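Local coordinates for inactive Zymogen C11 Protease (Parabacteroides distasonis, PDB 6MZO), which is the inactive zymogen of a clostripain-like cysteine protease that, once activated, probably cleaves peptide bonds in protein substrates, at residues S232-L235 / D236-A239; C163-C167 / A168-Y172; N292-K295 / R296-K300; F193-Q196 / T197-D201. All coordinates share one frame; numbering follows the deposited sequence.

Contact 1. Residues S232-L235 / D236-A239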
ATOM      1  N   SER A 232      -1.173  12.649  -3.246  1.00 21.61           N
ATOM      2  CA  SER A 232       0.148  12.680  -3.863  1.00 24.24           C
ATOM      3  C   SER A 232       0.662  14.056  -4.234  1.00 23.30           C
ATOM      4  O   SER A 232       1.898  14.303  -4.136  1.00 27.86           O
ATOM      5  CB  SER A 232       0.184  11.765  -5.121  1.00 24.34           C
ATOM      6  OG  SER A 232      -0.101  10.431  -4.737  1.00 24.99           O
ATOM      7  N   ASP A 233      -0.224  14.977  -4.638  1.00 25.89           N
ATOM      8  CA  ASP A 233       0.365  16.280  -4.988  1.00 30.35           C
ATOM      9  C   ASP A 233       0.791  17.143  -3.789  1.00 31.92           C
ATOM     10  O   ASP A 233       1.201  18.295  -3.974  1.00 32.57           O
ATOM     11  CB  ASP A 233      -0.596  17.062  -5.899  1.00 33.69           C
ATOM     12  CG  ASP A 233      -1.924  17.380  -5.253  1.00 35.26           C
ATOM     13  OD1 ASP A 233      -2.108  17.259  -4.043  1.00 31.56           O
ATOM     14  OD2 ASP A 233      -2.830  17.841  -6.026  1.00 39.47           O
ATOM     15  N   GLU A 234       0.781  16.555  -2.586  1.00 28.25           N
ATOM     16  CA  GLU A 234       1.268  17.244  -1.379  1.00 28.21           C
ATOM     17  C   GLU A 234       2.625  16.655  -0.987  1.00 25.71           C
ATOM     18  O   GLU A 234       3.308  17.166  -0.129  1.00 28.71           O
ATOM     19  CB  GLU A 234       0.310  17.093  -0.224  1.00 24.54           C
ATOM     20  CG  GLU A 234      -1.089  17.599  -0.555  1.00 28.52           C
ATOM     21  CD  GLU A 234      -1.204  19.125  -0.568  1.00 35.95           C
ATOM     22  OE1 GLU A 234      -0.223  19.829  -0.241  1.00 40.54           O
ATOM     23  OE2 GLU A 234      -2.350  19.586  -0.821  1.00 41.87           O
ATOM     24  N   LEU A 235       3.005  15.592  -1.706  1.00 23.65           N
ATOM     25  CA  LEU A 235       4.254  14.907  -1.272  1.00 23.49           C
ATOM     26  C   LEU A 235       5.507  15.676  -1.591  1.00 27.28           C
ATOM     27  O   LEU A 235       6.497  15.576  -0.818  1.00 29.26           O
ATOM     28  CB  LEU A 235       4.278  13.497  -1.866  1.00 24.63           C
ATOM     29  CG  LEU A 235       3.842  12.423  -0.904  1.00 27.72           C
ATOM     30  CD1 LEU A 235       4.996  12.227   0.193  1.00 27.57           C
ATOM     31  CD2 LEU A 235       2.571  12.698  -0.193  1.00 27.60           C
ATOM     32  N   ASP A 236       5.516  16.460  -2.667  1.00 30.70           N
ATOM     33  CA  ASP A 236       6.731  17.267  -2.864  1.00 32.09           C
ATOM     34  C   ASP A 236       6.979  18.252  -1.721  1.00 32.58           C
ATOM     35  O   ASP A 236       8.137  18.388  -1.223  1.00 33.14           O
ATOM     36  CB  ASP A 236       6.652  18.038  -4.188  1.00 35.78           C
ATOM     37  CG  ASP A 236       6.825  17.151  -5.389  1.00 40.21           C
ATOM     38  OD1 ASP A 236       7.685  16.278  -5.376  1.00 38.05           O
ATOM     39  OD2 ASP A 236       6.090  17.348  -6.387  1.00 47.66           O
ATOM     40  N   GLU A 237       5.899  18.850  -1.225  1.00 32.62           N
ATOM     41  CA  GLU A 237       6.052  19.788  -0.139  1.00 34.20           C
ATOM     42  C   GLU A 237       6.502  19.036   1.119  1.00 33.25           C
ATOM     43  O   GLU A 237       7.358  19.513   1.875  1.00 33.23           O
ATOM     44  CB  GLU A 237       4.745  20.529   0.119  1.00 39.31           C
ATOM     45  CG  GLU A 237       4.882  21.477   1.295  1.00 49.56           C
ATOM     46  CD  GLU A 237       3.575  22.114   1.684  1.00 64.47           C
ATOM     47  OE1 GLU A 237       2.790  22.473   0.774  1.00 74.35           O
ATOM     48  OE2 GLU A 237       3.326  22.234   2.906  1.00 66.05           O
ATOM     49  N   LEU A 238       5.959  17.835   1.336  1.00 31.86           N
ATOM     50  CA  LEU A 238       6.313  17.097   2.560  1.00 28.34           C
ATOM     51  C   LEU A 238       7.823  16.785   2.496  1.00 30.17           C
ATOM     52  O   LEU A 238       8.554  16.897   3.496  1.00 29.74           O
ATOM     53  CB  LEU A 238       5.440  15.821   2.686  1.00 22.74           C
ATOM     54  CG  LEU A 238       5.744  14.949   3.918  1.00 25.24           C
ATOM     55  CD1 LEU A 238       5.562  15.718   5.222  1.00 29.43           C
ATOM     56  CD2 LEU A 238       4.792  13.802   3.841  1.00 23.37           C
ATOM     57  N   ALA A 239       8.323  16.459   1.304  1.00 27.16           N
ATOM     58  CA  ALA A 239       9.728  16.078   1.209  1.00 30.09           C
ATOM     59  C   ALA A 239      10.552  17.313   1.451  1.00 31.96           C
ATOM     60  O   ALA A 239      11.540  17.245   2.144  1.00 30.35           O
ATOM     61  CB  ALA A 239      10.042  15.477  -0.138  1.00 32.20           C
TER
HETATM   62  O   HOH W   1       3.794  16.141  -4.883  1.00 34.98           O
HETATM   63  O   HOH W   2       3.598  19.356  -2.928  1.00 32.55           O
HETATM   64  O   HOH W   3       1.853  21.388  -1.883  1.00 54.67           O

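Contact 2. Residues C163-C167 / A168-Y172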
ATOM      1  N   CYS A 163       1.345  -5.256   3.443  1.00 25.10           N
ATOM      2  CA  CYS A 163       1.912  -4.676   4.657  1.00 25.43           C
ATOM      3  C   CYS A 163       2.845  -3.515   4.412  1.00 26.58           C
ATOM      4  O   CYS A 163       3.680  -3.504   3.489  1.00 25.31           O
ATOM      5  CB  CYS A 163       2.670  -5.750   5.462  1.00 26.99           C
ATOM      6  SG  CYS A 163       1.649  -7.192   5.854  1.00 35.96           S
ATOM      7  N   TYR A 164       2.761  -2.563   5.361  1.00 25.20           N
ATOM      8  CA  TYR A 164       3.724  -1.483   5.560  1.00 22.68           C
ATOM      9  C   TYR A 164       3.825  -0.485   4.422  1.00 24.04           C
ATOM     10  O   TYR A 164       4.811   0.242   4.335  1.00 24.57           O
ATOM     11  CB  TYR A 164       5.110  -2.063   5.855  1.00 24.43           C
ATOM     12  CG  TYR A 164       5.138  -2.993   7.036  1.00 25.74           C
ATOM     13  CD1 TYR A 164       4.692  -2.563   8.305  1.00 24.04           C
ATOM     14  CD2 TYR A 164       5.564  -4.291   6.901  1.00 25.53           C
ATOM     15  CE1 TYR A 164       4.761  -3.414   9.369  1.00 24.31           C
ATOM     16  CE2 TYR A 164       5.650  -5.172   7.989  1.00 27.96           C
ATOM     17  CZ  TYR A 164       5.225  -4.730   9.238  1.00 27.27           C
ATOM     18  OH  TYR A 164       5.283  -5.560  10.322  1.00 30.81           O
ATOM     19  N   MET A 165       2.801  -0.393   3.578  1.00 21.36           N
ATOM     20  CA  MET A 165       3.002   0.436   2.404  1.00 19.44           C
ATOM     21  C   MET A 165       2.739   1.868   2.639  1.00 22.03           C
ATOM     22  O   MET A 165       3.125   2.716   1.846  1.00 22.19           O
ATOM     23  CB  MET A 165       2.125  -0.067   1.191  1.00 19.54           C
ATOM     24  CG  MET A 165       2.543  -1.457   0.738  1.00 19.85           C
ATOM     25  SD  MET A 165       4.256  -1.639   0.169  1.00 24.24           S
ATOM     26  CE  MET A 165       4.091  -0.898  -1.498  1.00 24.41           C
ATOM     27  N   SER A 166       2.000   2.206   3.706  1.00 19.52           N
ATOM     28  CA  SER A 166       1.839   3.634   4.045  1.00 19.50           C
ATOM     29  C   SER A 166       3.068   4.103   4.767  1.00 21.00           C
ATOM     30  O   SER A 166       3.107   4.118   6.025  1.00 19.77           O
ATOM     31  CB  SER A 166       0.618   3.871   4.978  1.00 20.25           C
ATOM     32  OG  SER A 166      -0.571   3.723   4.204  1.00 22.01           O
ATOM     33  N   CYS A 167       4.068   4.505   4.023  1.00 21.56           N
ATOM     34  CA  CYS A 167       5.260   5.128   4.562  1.00 22.66           C
ATOM     35  C   CYS A 167       5.676   6.215   3.623  1.00 22.80           C
ATOM     36  O   CYS A 167       5.237   6.237   2.482  1.00 24.22           O
ATOM     37  CB  CYS A 167       6.395   4.145   4.712  1.00 25.46           C
ATOM     38  SG  CYS A 167       6.866   3.371   3.112  1.00 28.15           S
ATOM     39  N   ALA A 168       6.443   7.147   4.119  1.00 20.74           N
ATOM     40  CA  ALA A 168       6.811   8.287   3.316  1.00 22.46           C
ATOM     41  C   ALA A 168       7.477   7.838   2.066  1.00 22.49           C
ATOM     42  O   ALA A 168       7.298   8.443   0.985  1.00 22.66           O
ATOM     43  CB  ALA A 168       7.713   9.217   4.067  1.00 23.58           C
ATOM     44  N   GLU A 169       8.345   6.837   2.194  1.00 20.54           N
ATOM     45  CA  GLU A 169       9.140   6.448   1.058  1.00 21.36           C
ATOM     46  C   GLU A 169       8.316   5.947  -0.119  1.00 24.53           C
ATOM     47  O   GLU A 169       8.642   6.254  -1.292  1.00 24.99           O
ATOM     48  CB  GLU A 169      10.121   5.348   1.444  1.00 21.97           C
ATOM     49  CG  GLU A 169      11.180   5.735   2.532  1.00 22.60           C
ATOM     50  CD  GLU A 169      10.661   5.533   3.977  1.00 22.24           C
ATOM     51  OE1 GLU A 169       9.462   5.376   4.192  1.00 23.24           O
ATOM     52  OE2 GLU A 169      11.535   5.572   4.854  1.00 23.10           O
ATOM     53  N   VAL A 170       7.303   5.168   0.206  1.00 21.54           N
ATOM     54  CA  VAL A 170       6.358   4.683  -0.834  1.00 22.32           C
ATOM     55  C   VAL A 170       5.463   5.786  -1.338  1.00 23.07           C
ATOM     56  O   VAL A 170       5.214   5.948  -2.584  1.00 23.95           O
ATOM     57  CB  VAL A 170       5.510   3.474  -0.268  1.00 22.14           C
ATOM     58  CG1 VAL A 170       4.265   3.187  -1.159  1.00 22.62           C
ATOM     59  CG2 VAL A 170       6.411   2.275  -0.039  1.00 26.32           C
ATOM     60  N   ALA A 171       4.865   6.553  -0.417  1.00 22.11           N
ATOM     61  CA  ALA A 171       3.979   7.622  -0.916  1.00 22.58           C
ATOM     62  C   ALA A 171       4.787   8.570  -1.851  1.00 25.44           C
ATOM     63  O   ALA A 171       4.258   9.090  -2.902  1.00 25.61           O
ATOM     64  CB  ALA A 171       3.391   8.398   0.261  1.00 22.32           C
ATOM     65  N   TYR A 172       6.058   8.794  -1.517  1.00 22.65           N
ATOM     66  CA  TYR A 172       6.849   9.693  -2.338  1.00 25.42           C
ATOM     67  C   TYR A 172       7.156   9.041  -3.690  1.00 27.90           C
ATOM     68  O   TYR A 172       7.047   9.692  -4.776  1.00 27.58           O
ATOM     69  CB  TYR A 172       8.164  10.055  -1.634  1.00 25.96           C
ATOM     70  CG  TYR A 172       8.945  11.142  -2.311  1.00 24.54           C
ATOM     71  CD1 TYR A 172       8.465  12.445  -2.331  1.00 25.29           C
ATOM     72  CD2 TYR A 172      10.210  10.901  -2.809  1.00 26.40           C
ATOM     73  CE1 TYR A 172       9.243  13.475  -2.889  1.00 24.67           C
ATOM     74  CE2 TYR A 172      11.017  11.942  -3.434  1.00 27.58           C
ATOM     75  CZ  TYR A 172      10.484  13.221  -3.400  1.00 27.23           C
ATOM     76  OH  TYR A 172      11.259  14.176  -3.961  1.00 31.93           O
TER

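Contact 3. Residues N292-K295 / R296-K300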
ATOM      1  N   ASN A 292       6.999  22.078  13.682  1.00 36.32           N
ATOM      2  CA  ASN A 292       5.689  22.684  13.431  1.00 40.77           C
ATOM      3  C   ASN A 292       5.435  22.689  11.925  1.00 39.25           C
ATOM      4  O   ASN A 292       4.320  22.388  11.485  1.00 37.58           O
ATOM      5  CB  ASN A 292       5.615  24.087  14.026  1.00 45.08           C
ATOM      6  CG  ASN A 292       5.482  24.063  15.559  1.00 47.03           C
ATOM      7  OD1 ASN A 292       5.104  23.041  16.160  1.00 50.28           O
ATOM      8  ND2 ASN A 292       5.790  25.167  16.185  1.00 47.68           N
ATOM      9  N   ALA A 293       6.477  22.983  11.140  1.00 37.95           N
ATOM     10  CA  ALA A 293       6.334  22.975   9.660  1.00 36.33           C
ATOM     11  C   ALA A 293       5.997  21.569   9.148  1.00 34.55           C
ATOM     12  O   ALA A 293       5.149  21.384   8.262  1.00 33.27           O
ATOM     13  CB  ALA A 293       7.584  23.470   8.986  1.00 38.05           C
ATOM     14  N   PHE A 294       6.707  20.583   9.697  1.00 29.86           N
ATOM     15  CA  PHE A 294       6.443  19.169   9.371  1.00 27.18           C
ATOM     16  C   PHE A 294       4.997  18.799   9.673  1.00 29.12           C
ATOM     17  O   PHE A 294       4.320  18.202   8.828  1.00 29.51           O
ATOM     18  CB  PHE A 294       7.422  18.279  10.159  1.00 26.40           C
ATOM     19  CG  PHE A 294       7.066  16.846  10.120  1.00 24.56           C
ATOM     20  CD1 PHE A 294       7.398  16.067   9.033  1.00 24.41           C
ATOM     21  CD2 PHE A 294       6.362  16.271  11.208  1.00 25.94           C
ATOM     22  CE1 PHE A 294       7.088  14.634   9.026  1.00 25.06           C
ATOM     23  CE2 PHE A 294       6.046  14.900  11.218  1.00 22.09           C
ATOM     24  CZ  PHE A 294       6.364  14.090  10.128  1.00 22.75           C
ATOM     25  N   LYS A 295       4.512  19.145  10.864  1.00 29.79           N
ATOM     26  CA  LYS A 295       3.088  18.869  11.205  1.00 28.72           C
ATOM     27  C   LYS A 295       2.097  19.493  10.239  1.00 31.85           C
ATOM     28  O   LYS A 295       1.105  18.822   9.856  1.00 32.04           O
ATOM     29  CB  LYS A 295       2.802  19.296  12.649  1.00 32.67           C
ATOM     30  CG  LYS A 295       3.450  18.283  13.629  1.00 37.47           C
ATOM     31  CD  LYS A 295       2.995  18.524  15.077  1.00 43.64           C
ATOM     32  CE  LYS A 295       3.813  19.608  15.746  1.00 53.37           C
ATOM     33  NZ  LYS A 295       3.392  19.779  17.178  1.00 58.88           N
ATOM     34  N   ARG A 296       2.382  20.711   9.794  1.00 31.51           N
ATOM     35  CA  ARG A 296       1.487  21.337   8.804  1.00 33.63           C
ATOM     36  C   ARG A 296       1.501  20.611   7.451  1.00 32.25           C
ATOM     37  O   ARG A 296       0.438  20.470   6.813  1.00 33.85           O
ATOM     38  CB  ARG A 296       1.860  22.792   8.623  1.00 37.49           C
ATOM     39  CG  ARG A 296       1.461  23.638   9.815  1.00 46.34           C
ATOM     40  CD  ARG A 296       1.619  25.106   9.507  1.00 58.88           C
ATOM     41  NE  ARG A 296       0.751  25.893  10.386  1.00 69.20           N
ATOM     42  CZ  ARG A 296       1.069  27.066  10.935  1.00 76.39           C
ATOM     43  NH1 ARG A 296       2.244  27.638  10.701  1.00 78.28           N
ATOM     44  NH2 ARG A 296       0.194  27.669  11.728  1.00 80.45           N
ATOM     45  N   SER A 297       2.695  20.144   7.049  1.00 31.93           N
ATOM     46  CA  SER A 297       2.792  19.449   5.771  1.00 29.95           C
ATOM     47  C   SER A 297       2.090  18.101   5.845  1.00 29.28           C
ATOM     48  O   SER A 297       1.401  17.716   4.877  1.00 28.09           O
ATOM     49  CB  SER A 297       4.250  19.274   5.331  1.00 32.39           C
ATOM     50  OG  SER A 297       4.787  20.574   5.014  1.00 39.16           O
ATOM     51  N   MET A 298       2.246  17.414   6.974  1.00 27.38           N
ATOM     52  CA  MET A 298       1.586  16.133   7.214  1.00 27.02           C
ATOM     53  C   MET A 298       0.084  16.333   7.192  1.00 30.86           C
ATOM     54  O   MET A 298      -0.647  15.475   6.666  1.00 28.59           O
ATOM     55  CB  MET A 298       1.977  15.525   8.556  1.00 25.76           C
ATOM     56  CG  MET A 298       3.429  14.909   8.583  1.00 26.32           C
ATOM     57  SD  MET A 298       3.474  13.387   7.581  1.00 25.60           S
ATOM     58  CE  MET A 298       2.778  12.249   8.844  1.00 30.86           C
ATOM     59  N   GLU A 299      -0.431  17.415   7.800  1.00 28.54           N
ATOM     60  CA  GLU A 299      -1.888  17.651   7.776  1.00 29.79           C
ATOM     61  C   GLU A 299      -2.408  17.722   6.339  1.00 33.03           C
ATOM     62  O   GLU A 299      -3.559  17.333   6.072  1.00 33.95           O
ATOM     63  CB  GLU A 299      -2.245  18.970   8.479  1.00 34.58           C
ATOM     64  CG  GLU A 299      -2.059  18.914   9.980  1.00 46.88           C
ATOM     65  CD  GLU A 299      -2.257  20.289  10.645  1.00 61.72           C
ATOM     66  OE1 GLU A 299      -3.110  21.060  10.165  1.00 67.28           O
ATOM     67  OE2 GLU A 299      -1.564  20.590  11.647  1.00 67.32           O
ATOM     68  N   LYS A 300      -1.582  18.254   5.426  1.00 31.59           N
ATOM     69  CA  LYS A 300      -2.035  18.350   4.031  1.00 28.39           C
ATOM     70  C   LYS A 300      -1.895  17.007   3.274  1.00 27.31           C
ATOM     71  O   LYS A 300      -2.787  16.699   2.420  1.00 30.34           O
ATOM     72  CB  LYS A 300      -1.260  19.425   3.264  1.00 32.83           C
ATOM     73  CG  LYS A 300      -1.617  20.831   3.669  1.00 41.63           C
ATOM     74  CD  LYS A 300      -0.509  21.797   3.326  1.00 51.71           C
ATOM     75  CE  LYS A 300      -0.456  22.159   1.863  1.00 53.67           C
ATOM     76  NZ  LYS A 300       0.448  23.338   1.675  1.00 52.75           N
TER
HETATM   77  O   HOH W   4       4.935  23.521   6.312  1.00 44.22           O

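Contact 4. Residues F193-Q196 / T197-D201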
ATOM      1  N   PHE A 193      -8.381  -6.032   2.734  1.00 24.07           N
ATOM      2  CA  PHE A 193      -9.419  -5.005   2.757  1.00 20.18           C
ATOM      3  C   PHE A 193     -10.835  -5.606   2.727  1.00 25.22           C
ATOM      4  O   PHE A 193     -11.054  -6.749   2.275  1.00 25.78           O
ATOM      5  CB  PHE A 193      -9.269  -4.011   1.588  1.00 19.99           C
ATOM      6  CG  PHE A 193      -8.336  -2.899   1.857  1.00 20.25           C
ATOM      7  CD1 PHE A 193      -7.012  -3.148   2.110  1.00 21.10           C
ATOM      8  CD2 PHE A 193      -8.827  -1.572   1.866  1.00 23.32           C
ATOM      9  CE1 PHE A 193      -6.112  -2.038   2.344  1.00 22.66           C
ATOM     10  CE2 PHE A 193      -7.973  -0.500   2.121  1.00 22.51           C
ATOM     11  CZ  PHE A 193      -6.612  -0.733   2.324  1.00 23.77           C
ATOM     12  N   PRO A 194     -11.823  -4.838   3.213  1.00 23.02           N
ATOM     13  CA  PRO A 194     -13.211  -5.344   3.244  1.00 22.48           C
ATOM     14  C   PRO A 194     -13.866  -5.080   1.898  1.00 21.32           C
ATOM     15  O   PRO A 194     -14.654  -4.131   1.719  1.00 22.43           O
ATOM     16  CB  PRO A 194     -13.842  -4.520   4.375  1.00 24.67           C
ATOM     17  CG  PRO A 194     -13.117  -3.158   4.289  1.00 22.47           C
ATOM     18  CD  PRO A 194     -11.637  -3.618   4.039  1.00 22.41           C
ATOM     19  N   TYR A 195     -13.465  -5.888   0.919  1.00 21.69           N
ATOM     20  CA  TYR A 195     -13.943  -5.613  -0.438  1.00 22.31           C
ATOM     21  C   TYR A 195     -15.436  -5.622  -0.439  1.00 22.79           C
ATOM     22  O   TYR A 195     -16.074  -4.939  -1.273  1.00 24.94           O
ATOM     23  CB  TYR A 195     -13.380  -6.650  -1.474  1.00 20.83           C
ATOM     24  CG  TYR A 195     -11.883  -6.439  -1.614  1.00 20.10           C
ATOM     25  CD1 TYR A 195     -11.415  -5.340  -2.332  1.00 20.23           C
ATOM     26  CD2 TYR A 195     -10.979  -7.213  -0.917  1.00 22.91           C
ATOM     27  CE1 TYR A 195     -10.033  -5.068  -2.429  1.00 20.86           C
ATOM     28  CE2 TYR A 195      -9.579  -6.955  -0.992  1.00 25.14           C
ATOM     29  CZ  TYR A 195      -9.138  -5.852  -1.743  1.00 22.40           C
ATOM     30  OH  TYR A 195      -7.818  -5.567  -1.784  1.00 23.57           O
ATOM     31  N   GLN A 196     -16.068  -6.384   0.475  1.00 21.64           N
ATOM     32  CA  GLN A 196     -17.535  -6.465   0.373  1.00 20.69           C
ATOM     33  C   GLN A 196     -18.253  -5.150   0.715  1.00 22.42           C
ATOM     34  O   GLN A 196     -19.483  -5.052   0.452  1.00 21.34           O
ATOM     35  CB  GLN A 196     -18.025  -7.595   1.300  1.00 23.72           C
ATOM     36  CG  GLN A 196     -17.916  -7.264   2.815  1.00 26.41           C
ATOM     37  CD  GLN A 196     -16.523  -7.371   3.421  1.00 31.87           C
ATOM     38  OE1 GLN A 196     -15.519  -7.746   2.799  1.00 27.30           O
ATOM     39  NE2 GLN A 196     -16.463  -7.041   4.730  1.00 35.18           N
ATOM     40  N   THR A 197     -17.517  -4.142   1.182  1.00 20.25           N
ATOM     41  CA  THR A 197     -18.160  -2.877   1.503  1.00 18.68           C
ATOM     42  C   THR A 197     -17.582  -1.714   0.699  1.00 19.00           C
ATOM     43  O   THR A 197     -18.115  -0.597   0.803  1.00 21.23           O
ATOM     44  CB  THR A 197     -18.047  -2.478   3.019  1.00 22.56           C
ATOM     45  OG1 THR A 197     -16.677  -2.336   3.436  1.00 22.10           O
ATOM     46  CG2 THR A 197     -18.749  -3.477   3.900  1.00 25.85           C
ATOM     47  N   ILE A 198     -16.484  -1.891  -0.025  1.00 18.18           N
ATOM     48  CA  ILE A 198     -15.841  -0.722  -0.693  1.00 17.31           C
ATOM     49  C   ILE A 198     -16.002  -0.669  -2.230  1.00 18.74           C
ATOM     50  O   ILE A 198     -15.402   0.209  -2.897  1.00 18.27           O
ATOM     51  CB  ILE A 198     -14.336  -0.633  -0.440  1.00 17.35           C
ATOM     52  CG1 ILE A 198     -13.649  -1.950  -0.803  1.00 19.82           C
ATOM     53  CG2 ILE A 198     -14.154  -0.392   1.146  1.00 20.70           C
ATOM     54  CD1 ILE A 198     -12.035  -1.781  -0.888  1.00 23.92           C
ATOM     55  N   MET A 199     -16.679  -1.688  -2.783  1.00 17.41           N
ATOM     56  CA  MET A 199     -16.650  -1.737  -4.270  1.00 17.79           C
ATOM     57  C   MET A 199     -17.311  -0.487  -4.878  1.00 17.46           C
ATOM     58  O   MET A 199     -16.695   0.151  -5.813  1.00 18.78           O
ATOM     59  CB  MET A 199     -17.357  -3.012  -4.804  1.00 17.30           C
ATOM     60  CG  MET A 199     -16.662  -4.329  -4.314  1.00 17.19           C
ATOM     61  SD  MET A 199     -14.900  -4.390  -4.626  1.00 20.14           S
ATOM     62  CE  MET A 199     -14.890  -4.146  -6.444  1.00 20.32           C
ATOM     63  N   GLY A 200     -18.512  -0.141  -4.457  1.00 16.24           N
ATOM     64  CA  GLY A 200     -19.102   1.104  -4.991  1.00 19.36           C
ATOM     65  C   GLY A 200     -18.208   2.349  -4.800  1.00 19.12           C
ATOM     66  O   GLY A 200     -18.161   3.225  -5.726  1.00 20.30           O
ATOM     67  N   ASP A 201     -17.531   2.465  -3.655  1.00 19.32           N
ATOM     68  CA  ASP A 201     -16.637   3.616  -3.463  1.00 18.58           C
ATOM     69  C   ASP A 201     -15.556   3.675  -4.500  1.00 18.28           C
ATOM     70  O   ASP A 201     -15.153   4.833  -4.863  1.00 17.88           O
ATOM     71  CB  ASP A 201     -16.037   3.582  -2.032  1.00 18.75           C
ATOM     72  CG  ASP A 201     -17.113   3.791  -0.959  1.00 24.54           C
ATOM     73  OD1 ASP A 201     -18.101   4.524  -1.204  1.00 20.99           O
ATOM     74  OD2 ASP A 201     -17.004   3.192   0.149  1.00 23.87           O
TER
HETATM   75  O   HOH W   5     -18.923  -3.184  -1.739  1.00 19.56           O

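Contact 1. Residues S232-L235 / D236-A239
E237 OE1 is gripped from two quarters: water 3 donates to it, with the water oxygen 3.0 Å from E237 OE1, and K300 of helix 288-301 forms a salt bridge to the same atom. Water 3, donating to E234 OE1 as well, probably eases the approach of the two carboxylates, which lie side by side although E234 OE1 and E237 OE1 are only 4.1 Å apart. The two carboxylate planes are turned 81° against each other. K231, paired with E234 OE2, and K300 would probably offset the like charges, while S297 OG is probably hydrogen-bonded to E237 OE2. E237 reaches this site because its CG is anti to the backbone N (chi1 178°) and the rest of the chain is extended.

The backbone of the same turn is hydrated. Water 1 accepts from D236 N, 2.8 Å from that atom, and donates to S232 O; water 2 accepts from E237 N at 2.9 Å and donates to D233 O. Each water therefore stands between a carbonyl and the amide four residues on, where a regular helix would bond directly. Direct bonding takes over at L238 N to E234 O (3.1 Å), with the donor in the carbonyl plane, and at A239 N to L235 O (2.9 Å). On the buried side, L235 CD1 meets L238 CD2 at 4.0 Å, the two leucines pointing the same way. The whole is a turn closed by L235 N to S232 O, with two bridging waters, that leads from strand 226-231 into the N-terminal end of helix 235-246, on a flank of the α/β domain.

Contact 2. Residues C163-C167 / A168-Y172
The N-terminus of helix 168-173 is capped here by a sulfur: C167 holds the N-cap position, and its SG accepts from V170 N at 3.4 Å with an N-H...S angle of 158°. With chi1 at 59°, SG sits between the backbone N and the carbonyl carbon, a position that turns it over the first turn. The first main-chain bond of the helix is almost straight (176°), from A171 N to C167 O at 2.9 Å.

SG also packs tightly, 3.4 Å from V170 CG2. V170 CG1 lies 3.2 Å from M165 O and 4.1 Å from M165 CE, the twice-bent methionine crossing the valine at about a right angle. E169 folds back until its OE1 is 3.3 Å from C167 CB; that oxygen is buried with no partner in the model, whereas OE2 is bound by Y347 OH and Y334 N. Were C167 replaced by an alanine, V170 N would probably lose its side-chain cap and a gap open beside V170 CG2.

In clan CD peptidases the nucleophile lies in the loop that follows the corresponding strand, so this loop probably borders the active site. W120 touches both M165 and C167, strand 332-334 lies against C167, A168 and E169, and M230 of strand 226-231 meets A171, while W352 of helix 351-357 covers A168 and E169.

Contact 3. Residues N292-K295 / R296-K300
M298 lies over one face of the F294 ring, and this is the tight half of the contact. M298 CG stands 3.7 Å from the ring centroid, 21° off the normal, a CH-pi contact whose closest pair is M298 CG to F294 CZ at 3.4 Å. The sulfur follows obliquely: M298 SD is 4.6 Å from the centroid and 41° off the normal, a Met-aromatic contact. F294 CG is anti to the backbone N (chi1 168°); M298 CG, anti to its carbonyl carbon, comes over the ring, and the bends at chi2 and chi3 then set SD obliquely to it. F278 of helix 278-283 meets the F294 ring edge-to-face, and L238 touches M298, which extends the apolar side.

The spacing is the i, i+4 repeat of an α-helix, here in the later part of helix 288-301. The same i, i+4 pair is joined by the backbone bond M298 N to F294 O, 2.9 Å, and K295 O takes E299 N at 2.9 Å.

A third, polar face turns toward helix 235-246. There water 4 donates to A293 O, 2.9 Å from it, and is hydrogen-bonded to S297 OG, a hydroxyl that also bonds to T241 OG1.

On the solvent side the contacts are made by the roots of the long chains. R296 is extended from CG to NE, with R296 CG lying 3.5 Å from N292 O, and E299 CG similarly rests on K295 O.

Contact 4. Residues F193-Q196 / T197-D201
P194 O receives T197 N, an i, i+3 bond, at 2.9 Å with a nearly straight N-H (169°), the donor standing 45° out of the carbonyl plane. I198 N is only weakly bonded, split between P194 O and Y195 O, and M199 N is taken by water 5, 2.9 Å from it, in place of a carbonyl. P194 itself is the centre of an inverse gamma turn.

I198 supplies the apolar core. Its CG1 lies between the backbone N and the carbonyl carbon (chi1 53°), which brings the chain back over the turn: I198 CG1 is 3.5 Å from P194 O, and I198 CD1 is 3.9 Å from Y195 CD1 and 4.2 Å from F193 CD2. F193 CB covers one face of the Y195 ring, while M199 SD comes to the ring edge near its plane, with M199 CG 3.2 Å from Y195 O. Cutting I198 back to an alanine would probably open a gap beside the F193 and Y195 rings, next to P194 O.

Y195 OH is bonded to D161 OD2 and G200 N to D43 OD2, tying this bent helix start to its surroundings. Helix 26-43 packs on Y195, Q196 and T197, helix 209-220 touches P194, Q196 and I198, and L159 of strand 155-162 touches F193 and I198.

In the fold
Contacts 1, 2 and 3 form one cluster, while contact 4 stands apart. Contact 1 joins the other two: its centre is about 13 Å from that of contact 2, where A239 CB packs on Y172 CE1 at 3.5 Å, and about 11 Å from that of contact 3, where L238 CD1 lies 3.8 Å from S297 CB. Contacts 2 and 3 do not touch, their nearest atoms about 7 Å apart. Contact 4 lies about 22 Å from contact 2 and 30 Å from contact 3 between centres. Strand 155-162 relates contacts 2 and 4: it runs into the 163-167 loop, which as in clan CD relatives probably borders the active site, and its L159 packs on F193 and I198.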